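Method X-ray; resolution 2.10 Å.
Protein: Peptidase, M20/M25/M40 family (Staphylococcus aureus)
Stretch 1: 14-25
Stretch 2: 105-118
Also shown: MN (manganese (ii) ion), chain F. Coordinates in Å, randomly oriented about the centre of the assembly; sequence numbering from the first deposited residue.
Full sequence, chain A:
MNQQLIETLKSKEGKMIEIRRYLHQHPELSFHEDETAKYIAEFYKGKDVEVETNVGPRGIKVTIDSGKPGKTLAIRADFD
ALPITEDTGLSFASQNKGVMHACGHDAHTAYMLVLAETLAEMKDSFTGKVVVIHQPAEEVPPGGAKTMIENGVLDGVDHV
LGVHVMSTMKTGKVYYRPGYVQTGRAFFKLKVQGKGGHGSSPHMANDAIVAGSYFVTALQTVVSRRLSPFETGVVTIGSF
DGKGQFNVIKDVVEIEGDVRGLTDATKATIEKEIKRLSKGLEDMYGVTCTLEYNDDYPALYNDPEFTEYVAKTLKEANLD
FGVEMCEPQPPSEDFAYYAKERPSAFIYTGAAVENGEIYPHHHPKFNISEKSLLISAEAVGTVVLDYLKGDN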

# COMPACT_ATOMS: atom_id res chain seq x y z
N GLY A 14 -42.69 26.48 30.56
CA GLY A 14 -41.77 27.07 31.53
C GLY A 14 -41.15 26.06 32.49
O GLY A 14 -39.97 26.16 32.84
N LYS A 15 -41.93 25.08 32.87
CA LYS A 15 -41.49 24.03 33.75
C LYS A 15 -40.46 23.09 33.06
O LYS A 15 -39.52 22.65 33.68
CB LYS A 15 -42.71 23.25 34.24
CG LYS A 15 -42.51 22.28 35.33
CD LYS A 15 -43.86 21.92 35.90
CE LYS A 15 -44.01 20.49 36.34
NZ LYS A 15 -44.01 20.20 37.80
N MET A 16 -40.70 22.77 31.80
CA MET A 16 -39.76 21.93 31.03
C MET A 16 -38.39 22.60 30.96
O MET A 16 -37.36 21.96 31.17
CB MET A 16 -40.25 21.70 29.60
CG MET A 16 -41.64 21.12 29.47
SD MET A 16 -42.11 20.98 27.74
CE MET A 16 -43.79 20.40 27.90
N ILE A 17 -38.42 23.90 30.69
CA ILE A 17 -37.22 24.71 30.52
C ILE A 17 -36.43 24.79 31.83
O ILE A 17 -35.22 24.53 31.85
CB ILE A 17 -37.58 26.11 29.96
CG1 ILE A 17 -38.08 25.97 28.52
CG2 ILE A 17 -36.39 27.07 30.04
CD1 ILE A 17 -38.85 27.16 27.99
N GLU A 18 -37.13 25.11 32.92
CA GLU A 18 -36.57 25.13 34.27
C GLU A 18 -35.97 23.77 34.67
O GLU A 18 -34.90 23.72 35.29
CB GLU A 18 -37.67 25.56 35.26
CG GLU A 18 -37.40 25.29 36.73
CD GLU A 18 -38.69 25.21 37.51
OE1 GLU A 18 -39.18 26.27 37.96
OE2 GLU A 18 -39.23 24.09 37.67
N ILE A 19 -36.63 22.68 34.28
CA ILE A 19 -36.12 21.34 34.58
C ILE A 19 -34.89 20.98 33.72
O ILE A 19 -33.95 20.37 34.23
CB ILE A 19 -37.23 20.26 34.48
CG1 ILE A 19 -38.22 20.42 35.66
CG2 ILE A 19 -36.63 18.86 34.46
CD1 ILE A 19 -39.54 19.68 35.48
N ARG A 20 -34.88 21.36 32.48
CA ARG A 20 -33.75 21.05 31.65
C ARG A 20 -32.49 21.70 32.23
O ARG A 20 -31.48 21.09 32.38
CB ARG A 20 -33.96 21.56 30.26
CG ARG A 20 -32.83 22.45 29.85
CD ARG A 20 -32.60 22.45 28.39
NE ARG A 20 -31.20 22.24 28.06
CZ ARG A 20 -30.42 23.13 27.48
NH1 ARG A 20 -30.87 24.31 27.16
NH2 ARG A 20 -29.16 22.83 27.23
N ARG A 21 -32.65 22.96 32.59
CA ARG A 21 -31.56 23.78 33.10
C ARG A 21 -30.97 23.24 34.39
O ARG A 21 -29.75 23.20 34.54
CB ARG A 21 -32.03 25.22 33.26
CG ARG A 21 -32.36 25.87 31.94
CD ARG A 21 -32.73 27.32 32.07
NE ARG A 21 -33.09 27.87 30.77
CZ ARG A 21 -33.20 29.16 30.49
NH1 ARG A 21 -32.97 30.08 31.42
NH2 ARG A 21 -33.53 29.54 29.26
N TYR A 22 -31.83 22.83 35.32
CA TYR A 22 -31.37 22.17 36.53
C TYR A 22 -30.56 20.90 36.22
O TYR A 22 -29.50 20.67 36.80
CB TYR A 22 -32.52 21.84 37.49
CG TYR A 22 -32.04 21.10 38.71
CD1 TYR A 22 -31.57 21.78 39.83
CD2 TYR A 22 -31.99 19.70 38.72
CE1 TYR A 22 -31.10 21.09 40.95
CE2 TYR A 22 -31.51 19.00 39.82
CZ TYR A 22 -31.08 19.70 40.93
OH TYR A 22 -30.61 19.00 42.02
N LEU A 23 -31.07 20.08 35.30
CA LEU A 23 -30.40 18.83 34.93
C LEU A 23 -29.11 19.08 34.15
O LEU A 23 -28.14 18.33 34.29
CB LEU A 23 -31.33 17.93 34.12
CG LEU A 23 -32.53 17.31 34.82
CD1 LEU A 23 -33.47 16.73 33.78
CD2 LEU A 23 -32.09 16.24 35.82
N HIS A 24 -29.12 20.13 33.32
CA HIS A 24 -27.95 20.55 32.57
C HIS A 24 -26.81 20.95 33.51
O HIS A 24 -25.63 20.69 33.22
CB HIS A 24 -28.31 21.72 31.65
CG HIS A 24 -27.30 21.99 30.58
ND1 HIS A 24 -27.29 21.31 29.38
CD2 HIS A 24 -26.25 22.84 30.54
CE1 HIS A 24 -26.28 21.74 28.65
NE2 HIS A 24 -25.63 22.67 29.33
N GLN A 25 -27.18 21.57 34.63
CA GLN A 25 -26.26 22.02 35.67
C GLN A 25 -25.63 20.89 36.48
O GLN A 25 -24.53 21.04 37.01
CB GLN A 25 -26.97 22.99 36.63
CG GLN A 25 -26.48 24.43 36.55
CD GLN A 25 -27.11 25.35 37.58
OE1 GLN A 25 -27.68 24.92 38.58
NE2 GLN A 25 -27.00 26.65 37.33
N HIS A 105 -29.64 15.00 26.50
CA HIS A 105 -30.32 14.03 27.37
C HIS A 105 -31.04 14.73 28.54
O HIS A 105 -32.06 14.23 29.02
CB HIS A 105 -29.32 13.00 27.91
CG HIS A 105 -28.77 12.07 26.87
ND1 HIS A 105 -28.02 10.96 27.19
CD2 HIS A 105 -28.87 12.08 25.52
CE1 HIS A 105 -27.68 10.33 26.09
NE2 HIS A 105 -28.18 10.99 25.06
N ASP A 106 -30.51 15.86 28.98
CA ASP A 106 -31.21 16.71 29.94
C ASP A 106 -32.54 17.20 29.36
O ASP A 106 -33.57 17.20 30.06
CB ASP A 106 -30.33 17.90 30.36
CG ASP A 106 -29.84 18.72 29.17
OD1 ASP A 106 -29.63 18.16 28.07
OD2 ASP A 106 -29.67 19.94 29.35
N ALA A 107 -32.53 17.59 28.09
CA ALA A 107 -33.74 18.03 27.40
C ALA A 107 -34.71 16.87 27.17
O ALA A 107 -35.91 17.03 27.32
CB ALA A 107 -33.41 18.72 26.09
N HIS A 108 -34.19 15.69 26.83
CA HIS A 108 -35.05 14.52 26.72
C HIS A 108 -35.78 14.21 28.04
O HIS A 108 -36.98 13.94 28.05
CB HIS A 108 -34.27 13.29 26.25
CG HIS A 108 -33.59 13.49 24.93
ND1 HIS A 108 -32.48 12.75 24.55
CD2 HIS A 108 -33.84 14.33 23.90
CE1 HIS A 108 -32.09 13.14 23.35
NE2 HIS A 108 -32.89 14.10 22.94
N THR A 109 -35.04 14.27 29.15
CA THR A 109 -35.61 14.00 30.46
C THR A 109 -36.64 15.07 30.84
O THR A 109 -37.73 14.75 31.32
CB THR A 109 -34.48 13.88 31.51
OG1 THR A 109 -33.56 12.88 31.06
CG2 THR A 109 -35.02 13.48 32.88
N ALA A 110 -36.30 16.32 30.58
CA ALA A 110 -37.16 17.45 30.92
C ALA A 110 -38.56 17.34 30.31
O ALA A 110 -39.57 17.41 31.04
CB ALA A 110 -36.49 18.78 30.52
N TYR A 111 -38.62 17.16 28.99
CA TYR A 111 -39.91 17.14 28.31
C TYR A 111 -40.70 15.89 28.70
O TYR A 111 -41.92 15.96 28.85
CB TYR A 111 -39.75 17.25 26.78
CG TYR A 111 -39.70 15.92 26.07
CD1 TYR A 111 -40.87 15.20 25.79
CD2 TYR A 111 -38.49 15.37 25.67
CE1 TYR A 111 -40.83 13.96 25.15
CE2 TYR A 111 -38.44 14.13 25.02
CZ TYR A 111 -39.61 13.44 24.76
OH TYR A 111 -39.57 12.21 24.12
N MET A 112 -40.00 14.76 28.87
CA MET A 112 -40.63 13.50 29.24
C MET A 112 -41.25 13.54 30.64
O MET A 112 -42.34 13.01 30.86
CB MET A 112 -39.63 12.34 29.14
CG MET A 112 -40.27 10.98 29.38
SD MET A 112 -41.52 10.54 28.13
CE MET A 112 -40.41 10.04 26.78
N LEU A 113 -40.55 14.17 31.59
CA LEU A 113 -41.10 14.30 32.94
C LEU A 113 -42.41 15.08 32.92
O LEU A 113 -43.39 14.67 33.54
CB LEU A 113 -40.09 14.94 33.91
CG LEU A 113 -38.84 14.17 34.33
CD1 LEU A 113 -37.93 15.11 35.09
CD2 LEU A 113 -39.14 12.93 35.17
N VAL A 114 -42.43 16.19 32.19
CA VAL A 114 -43.62 17.04 32.11
C VAL A 114 -44.73 16.40 31.27
O VAL A 114 -45.92 16.56 31.57
CB VAL A 114 -43.25 18.48 31.62
CG1 VAL A 114 -44.50 19.35 31.48
CG2 VAL A 114 -42.26 19.12 32.58
N LEU A 115 -44.36 15.68 30.22
CA LEU A 115 -45.35 14.94 29.44
C LEU A 115 -45.98 13.83 30.27
O LEU A 115 -47.19 13.60 30.18
CB LEU A 115 -44.73 14.38 28.17
CG LEU A 115 -45.61 13.42 27.35
CD1 LEU A 115 -46.87 14.11 26.84
CD2 LEU A 115 -44.82 12.84 26.20
N ALA A 116 -45.16 13.12 31.05
CA ALA A 116 -45.64 12.00 31.85
C ALA A 116 -46.64 12.46 32.91
O ALA A 116 -47.70 11.85 33.08
CB ALA A 116 -44.48 11.26 32.48
N GLU A 117 -46.30 13.55 33.60
CA GLU A 117 -47.20 14.22 34.54
C GLU A 117 -48.53 14.55 33.87
O GLU A 117 -49.60 14.29 34.43
CB GLU A 117 -46.54 15.51 35.06
CG GLU A 117 -47.47 16.43 35.86
CD GLU A 117 -46.81 17.74 36.25
OE1 GLU A 117 -47.41 18.81 36.03
OE2 GLU A 117 -45.67 17.71 36.76
N THR A 118 -48.43 15.10 32.66
CA THR A 118 -49.61 15.51 31.89
C THR A 118 -50.47 14.31 31.47
O THR A 118 -51.68 14.33 31.67
CB THR A 118 -49.22 16.34 30.66
OG1 THR A 118 -48.41 17.44 31.08
CG2 THR A 118 -50.45 16.87 29.96
MN MN F . -27.94 10.99 22.79
O HOH W 1 -28.06 19.80 26.68
O HOH W 2 -26.23 9.25 22.36
O HOH W 3 -29.37 9.26 23.06

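Helices 14-25 and 105-118 pack in a largely antiparallel sense, their N-to-C directions 141° apart and their axes 8.2 Å apart at closest approach, so that the start of stretch 2 meets the end of stretch 1. His105 takes no part in the contact; its NE2 binds the manganese ion at 2.3 Å, alongside two waters and ligands from elsewhere in the structure. One residue on, Asp106 turns toward stretch 1 and forms a polar cluster at this end of the contact. Asp106 OD2 accepts two hydrogen bonds: from Arg20 NE at 3.0 Å, as part of a salt bridge, and from His24 ND1 at 2.7 Å. OD2 lies near the plane of both the guanidinium and the imidazole, at their edges, where the N-H groups point. Water 1 extends this network, donating to Asp106 OD1 (2.7 Å) and accepting from Arg20 NH2 (3.3 Å). Thr109 spends its hydroxyl within its own helix, OG1 donating to His105 O at 2.9 Å, and offers its methyl CG2 to Leu23 CD1 at 3.7 Å. Ala110 marks the tightest backbone approach, with its CA 5.0 Å from Arg20 CA. Its CB fills the space between the helices at this point: Ala110 CB sits 3.4 Å from Met16 O and 3.8 Å from Arg20 CB, while Ile19 CG2 lies 3.9 Å from the same CB. Leu113 continues the apolar surface, its CD1 4.0 Å from Ile19 CG2. A turn after Ala110, Val114 directs CG2 into a pocket lined by Met16 CG (3.7 Å), Ile19 CD1 (4.0 Å) and Lys15 CG (4.2 Å). Glu117 closes the contact at a more exposed margin, where Lys15 NZ reaches its OE2 at 3.2 Å in a salt bridge whose hydrogen bond is weak. Charged pairs thus flank an apolar centre along the helix.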